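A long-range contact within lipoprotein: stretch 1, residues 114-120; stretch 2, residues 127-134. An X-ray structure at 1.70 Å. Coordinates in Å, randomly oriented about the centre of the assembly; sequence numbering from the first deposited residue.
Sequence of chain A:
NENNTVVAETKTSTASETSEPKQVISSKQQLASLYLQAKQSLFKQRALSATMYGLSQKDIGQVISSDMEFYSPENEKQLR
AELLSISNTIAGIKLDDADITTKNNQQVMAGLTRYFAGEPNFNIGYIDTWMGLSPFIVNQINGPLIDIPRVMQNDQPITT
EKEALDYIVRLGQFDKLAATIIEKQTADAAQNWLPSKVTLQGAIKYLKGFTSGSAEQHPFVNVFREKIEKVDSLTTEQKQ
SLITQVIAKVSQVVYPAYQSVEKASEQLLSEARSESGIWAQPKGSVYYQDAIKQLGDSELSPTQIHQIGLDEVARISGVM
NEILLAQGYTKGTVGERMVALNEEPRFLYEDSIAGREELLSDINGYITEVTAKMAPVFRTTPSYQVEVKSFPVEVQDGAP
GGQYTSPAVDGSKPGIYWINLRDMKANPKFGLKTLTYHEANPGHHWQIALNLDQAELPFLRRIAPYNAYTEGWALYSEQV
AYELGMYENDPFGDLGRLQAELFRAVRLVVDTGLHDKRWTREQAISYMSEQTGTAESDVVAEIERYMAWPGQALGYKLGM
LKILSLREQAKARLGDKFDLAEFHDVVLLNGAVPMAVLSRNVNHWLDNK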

ATOM      1  N   ARG A 114      14.989   3.932 -10.827  1.00  6.14           N
ATOM      2  CA  ARG A 114      14.534   2.970 -11.866  1.00  6.98           C
ATOM      3  C   ARG A 114      13.110   2.425 -11.567  1.00  6.61           C
ATOM      4  O   ARG A 114      12.312   2.263 -12.468  1.00  7.65           O
ATOM      5  CB  ARG A 114      15.498   1.799 -11.997  1.00  7.93           C
ATOM      6  CG  ARG A 114      15.015   0.559 -12.744  1.00  8.31           C
ATOM      7  CD  ARG A 114      14.599   0.757 -14.208  1.00 11.47           C
ATOM      8  NE  ARG A 114      14.104  -0.514 -14.745  1.00  9.90           N
ATOM      9  CZ  ARG A 114      12.910  -1.037 -14.475  1.00  7.53           C
ATOM     10  NH1 ARG A 114      12.022  -0.357 -13.703  1.00  8.96           N
ATOM     11  NH2 ARG A 114      12.626  -2.230 -14.953  1.00  8.79           N
ATOM     12  N   TYR A 115      12.798   2.228 -10.304  1.00  6.68           N
ATOM     13  CA  TYR A 115      11.477   1.763  -9.914  1.00  6.02           C
ATOM     14  C   TYR A 115      10.441   2.805 -10.330  1.00  6.57           C
ATOM     15  O   TYR A 115       9.441   2.464 -10.947  1.00  8.70           O
ATOM     16  CB  TYR A 115      11.431   1.608  -8.407  1.00  5.93           C
ATOM     17  CG  TYR A 115      10.106   1.256  -7.806  1.00  5.26           C
ATOM     18  CD1 TYR A 115       9.599  -0.018  -7.907  1.00  7.37           C
ATOM     19  CD2 TYR A 115       9.385   2.183  -7.039  1.00  6.85           C
ATOM     20  CE1 TYR A 115       8.451  -0.390  -7.252  1.00  6.73           C
ATOM     21  CE2 TYR A 115       8.232   1.803  -6.363  1.00  7.58           C
ATOM     22  CZ  TYR A 115       7.762   0.525  -6.492  1.00  6.99           C
ATOM     23  OH  TYR A 115       6.659   0.129  -5.828  1.00  8.85           O
ATOM     24  N   PHE A 116      10.703   4.077 -10.113  1.00  9.35           N
ATOM     25  CA  PHE A 116       9.765   5.134 -10.544  1.00  8.45           C
ATOM     26  C   PHE A 116       9.827   5.491 -12.027  1.00 10.34           C
ATOM     27  O   PHE A 116       8.889   6.041 -12.497  1.00 11.59           O
ATOM     28  CB  PHE A 116       9.950   6.356  -9.744  1.00  8.44           C
ATOM     29  CG  PHE A 116       9.577   6.197  -8.291  1.00  7.78           C
ATOM     30  CD1 PHE A 116       8.261   5.802  -7.941  1.00  8.02           C
ATOM     31  CD2 PHE A 116      10.513   6.377  -7.293  1.00 10.73           C
ATOM     32  CE1 PHE A 116       7.933   5.566  -6.582  1.00  9.43           C
ATOM     33  CE2 PHE A 116      10.209   6.211  -5.980  1.00 12.53           C
ATOM     34  CZ  PHE A 116       8.906   5.795  -5.610  1.00 10.30           C
ATOM     35  N   ALA A 117      10.906   5.134 -12.725  1.00  7.68           N
ATOM     36  CA  ALA A 117      10.928   5.241 -14.183  1.00  8.55           C
ATOM     37  C   ALA A 117      10.073   4.175 -14.837  1.00  9.36           C
ATOM     38  O   ALA A 117       9.659   4.361 -15.983  1.00  9.97           O
ATOM     39  CB  ALA A 117      12.412   5.151 -14.759  1.00  7.39           C
ATOM     40  N   GLY A 118       9.931   3.007 -14.205  1.00  9.50           N
ATOM     41  CA  GLY A 118       9.211   1.899 -14.803  1.00  8.53           C
ATOM     42  C   GLY A 118      10.075   1.160 -15.812  1.00  9.45           C
ATOM     43  O   GLY A 118      11.124   1.646 -16.230  1.00 10.25           O
ATOM     44  N   GLU A 119       9.593   0.015 -16.216  1.00 11.05           N
ATOM     45  CA  GLU A 119      10.274  -0.819 -17.194  1.00  9.39           C
ATOM     46  C   GLU A 119      10.440   0.002 -18.479  1.00 11.88           C
ATOM     47  O   GLU A 119       9.459   0.520 -19.023  1.00 10.28           O
ATOM     48  CB  GLU A 119       9.426  -2.045 -17.435  1.00 12.03           C
ATOM     49  CG  GLU A 119      10.167  -3.333 -17.707  1.00 14.71           C
ATOM     50  CD  GLU A 119      10.666  -3.519 -19.136  1.00 22.77           C
ATOM     51  OE1 GLU A 119      10.728  -2.562 -19.899  1.00 16.44           O
ATOM     52  OE2 GLU A 119      10.986  -4.671 -19.523  1.00 26.76           O
ATOM     53  N   PRO A 120      11.686   0.181 -18.917  1.00 12.99           N
ATOM     54  CA  PRO A 120      11.925   1.209 -19.923  1.00 13.82           C
ATOM     55  C   PRO A 120      11.386   0.881 -21.283  1.00 16.13           C
ATOM     56  O   PRO A 120      11.340   1.794 -22.139  1.00 17.18           O
ATOM     57  CB  PRO A 120      13.460   1.286 -19.988  1.00 14.95           C
ATOM     58  CG  PRO A 120      13.920   0.768 -18.639  1.00 19.23           C
ATOM     59  CD  PRO A 120      12.939  -0.309 -18.335  1.00 13.96           C
TER
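Stretch 2 127-134: IDTWMGLS

How does stretch 2 begin against the end of the helix? Ile127 and Asp128 are the last residues of a strand that begins earlier in the chain, and the CA-to-CB bond of Ile127 points toward stretch 1. Ile127 CG2 lies 3.2 Å from Phe116 O and 4.0 Å from Phe116 CD1, near the plane of the ring at its edge. Ile127 CD1 lies 4.1 Å from Ala117 C and 4.2 Å from Gly118 N, where the helix has just ended. Phe116 O, buried by this contact, finds no hydrogen-bonding partner.

What holds the turn that follows? Asp128 N donates to Gly132 O and Gly132 N to Asp128 O, both at 2.8 Å, so the chain doubles back over a short loop. Asp128 OD2 braces it from within, accepting from Trp130 N at 2.9 Å and from Met131 N at 3.0 Å. The CA-to-CB bonds of Thr129, Trp130 and Met131 point away from stretch 1, leaving backbone to face it: Thr129 O sits 3.3 Å from Phe116 CE1, at the ring edge, and Trp130 O accepts a 2.6 Å hydrogen bond from Tyr115 OH.

Why can the backbone come so close at Gly132? Gly132 CA lies over one face of Tyr115, 4.0 Å from the centroid of that ring, in a CH-pi contact. Phi is positive, which favours glycine, and an ideal CB on Gly132 would stand just 3.0 Å from Tyr115 CZ.

How does the contact finish? Phe116 CA and Gly132 CA are 5.0 Å apart, as are Gly118 CA and Leu133 CA, so this step runs roughly the same way as stretch 1. The chain turns a corner at Leu133, whose CA-to-CB bond points toward stretch 1. Leu133 CB packs 4.0 Å from Gly118 CA, and Leu133 CD2 lies 4.1 Å from Glu119 CB. Leu133 N and Tyr115 O are 4.1 Å apart, and a water links them, accepting from Leu133 N at 2.9 Å and donating to Tyr115 O at 2.9 Å. Ser134 then leaves the contact.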

ATOM      1  N   ILE A 127       2.961   6.052 -13.491  1.00  7.39           N
ATOM      2  CA  ILE A 127       3.859   5.868 -12.327  1.00  7.50           C
ATOM      3  C   ILE A 127       3.163   6.247 -11.038  1.00  8.05           C
ATOM      4  O   ILE A 127       2.662   7.371 -10.895  1.00  8.88           O
ATOM      5  CB  ILE A 127       5.146   6.684 -12.433  1.00  7.29           C
ATOM      6  CG1 ILE A 127       5.923   6.336 -13.730  1.00  8.39           C
ATOM      7  CG2 ILE A 127       6.020   6.485 -11.190  1.00  9.27           C
ATOM      8  CD1 ILE A 127       6.167   4.810 -13.917  1.00  7.84           C
ATOM      9  N   ASP A 128       3.015   5.267 -10.166  1.00  7.85           N
ATOM     10  CA  ASP A 128       2.407   5.434  -8.866  1.00  8.49           C
ATOM     11  C   ASP A 128       3.547   5.656  -7.813  1.00  8.58           C
ATOM     12  O   ASP A 128       4.544   4.897  -7.778  1.00  7.65           O
ATOM     13  CB  ASP A 128       1.532   4.168  -8.581  1.00  7.61           C
ATOM     14  CG  ASP A 128       0.664   4.324  -7.368  1.00 13.26           C
ATOM     15  OD1 ASP A 128      -0.541   4.627  -7.569  1.00 14.52           O
ATOM     16  OD2 ASP A 128       1.197   4.205  -6.230  1.00 10.38           O
ATOM     17  N   THR A 129       3.399   6.656  -6.929  1.00  9.04           N
ATOM     18  CA  THR A 129       4.433   6.913  -5.954  1.00  8.56           C
ATOM     19  C   THR A 129       4.565   5.827  -4.925  1.00  8.66           C
ATOM     20  O   THR A 129       5.592   5.806  -4.225  1.00  9.15           O
ATOM     21  CB  THR A 129       4.274   8.252  -5.218  1.00  9.71           C
ATOM     22  OG1 THR A 129       3.002   8.277  -4.559  1.00 11.48           O
ATOM     23  CG2 THR A 129       4.371   9.485  -6.283  1.00  9.70           C
ATOM     24  N   TRP A 130       3.599   4.907  -4.847  1.00  7.84           N
ATOM     25  CA  TRP A 130       3.736   3.690  -4.020  1.00  9.00           C
ATOM     26  C   TRP A 130       4.161   2.479  -4.839  1.00  7.90           C
ATOM     27  O   TRP A 130       5.165   1.847  -4.525  1.00  7.39           O
ATOM     28  CB  TRP A 130       2.425   3.441  -3.236  1.00  8.92           C
ATOM     29  CG  TRP A 130       2.209   2.047  -2.806  1.00  7.39           C
ATOM     30  CD1 TRP A 130       2.944   1.387  -1.827  1.00  9.84           C
ATOM     31  CD2 TRP A 130       1.220   1.128  -3.258  1.00  6.61           C
ATOM     32  NE1 TRP A 130       2.482   0.107  -1.685  1.00 12.23           N
ATOM     33  CE2 TRP A 130       1.435  -0.086  -2.571  1.00 11.39           C
ATOM     34  CE3 TRP A 130       0.179   1.195  -4.208  1.00 10.22           C
ATOM     35  CZ2 TRP A 130       0.638  -1.208  -2.784  1.00 10.77           C
ATOM     36  CZ3 TRP A 130      -0.599   0.065  -4.430  1.00  9.06           C
ATOM     37  CH2 TRP A 130      -0.399  -1.083  -3.681  1.00  9.38           C
ATOM     38  N   MET A 131       3.412   2.174  -5.905  1.00  6.84           N
ATOM     39  CA  MET A 131       3.552   0.910  -6.627  1.00  8.38           C
ATOM     40  C   MET A 131       4.478   0.959  -7.807  1.00  8.85           C
ATOM     41  O   MET A 131       4.749  -0.086  -8.395  1.00  6.58           O
ATOM     42  CB  MET A 131       2.154   0.383  -7.084  1.00  7.09           C
ATOM     43  CG  MET A 131       1.903  -1.102  -6.854  1.00  8.78           C
ATOM     44  SD  MET A 131       0.363  -1.915  -7.338  1.00  2.70           S
ATOM     45  CE  MET A 131       0.756  -2.056  -9.088  1.00  9.60           C
ATOM     46  N   GLY A 132       5.044   2.131  -8.095  1.00  7.96           N
ATOM     47  CA  GLY A 132       5.846   2.299  -9.306  1.00  7.81           C
ATOM     48  C   GLY A 132       4.975   2.146 -10.539  1.00  7.82           C
ATOM     49  O   GLY A 132       3.820   2.597 -10.556  1.00  7.90           O
ATOM     50  N   LEU A 133       5.496   1.454 -11.560  1.00  6.27           N
ATOM     51  CA  LEU A 133       4.725   1.302 -12.782  1.00  8.94           C
ATOM     52  C   LEU A 133       3.445   0.522 -12.488  1.00  7.53           C
ATOM     53  O   LEU A 133       3.503  -0.615 -12.000  1.00  9.65           O
ATOM     54  CB  LEU A 133       5.516   0.593 -13.857  1.00  8.92           C
ATOM     55  CG  LEU A 133       4.848   0.298 -15.224  1.00 10.57           C
ATOM     56  CD1 LEU A 133       4.332   1.563 -15.918  1.00  8.37           C
ATOM     57  CD2 LEU A 133       5.822  -0.534 -16.119  1.00 11.15           C
ATOM     58  N   SER A 134       2.303   1.105 -12.864  1.00  8.73           N
ATOM     59  CA  SER A 134       1.025   0.511 -12.588  1.00  7.33           C
ATOM     60  C   SER A 134       0.285   0.426 -13.939  1.00  7.89           C
ATOM     61  O   SER A 134       0.262   1.378 -14.632  1.00  9.23           O
ATOM     62  CB  SER A 134       0.290   1.382 -11.625  1.00  8.79           C
ATOM     63  OG  SER A 134       0.993   1.464 -10.386  1.00 11.11           O
TER
HETATM   64  O   HOH W   1       8.046   0.008 -11.445  1.00  7.93           O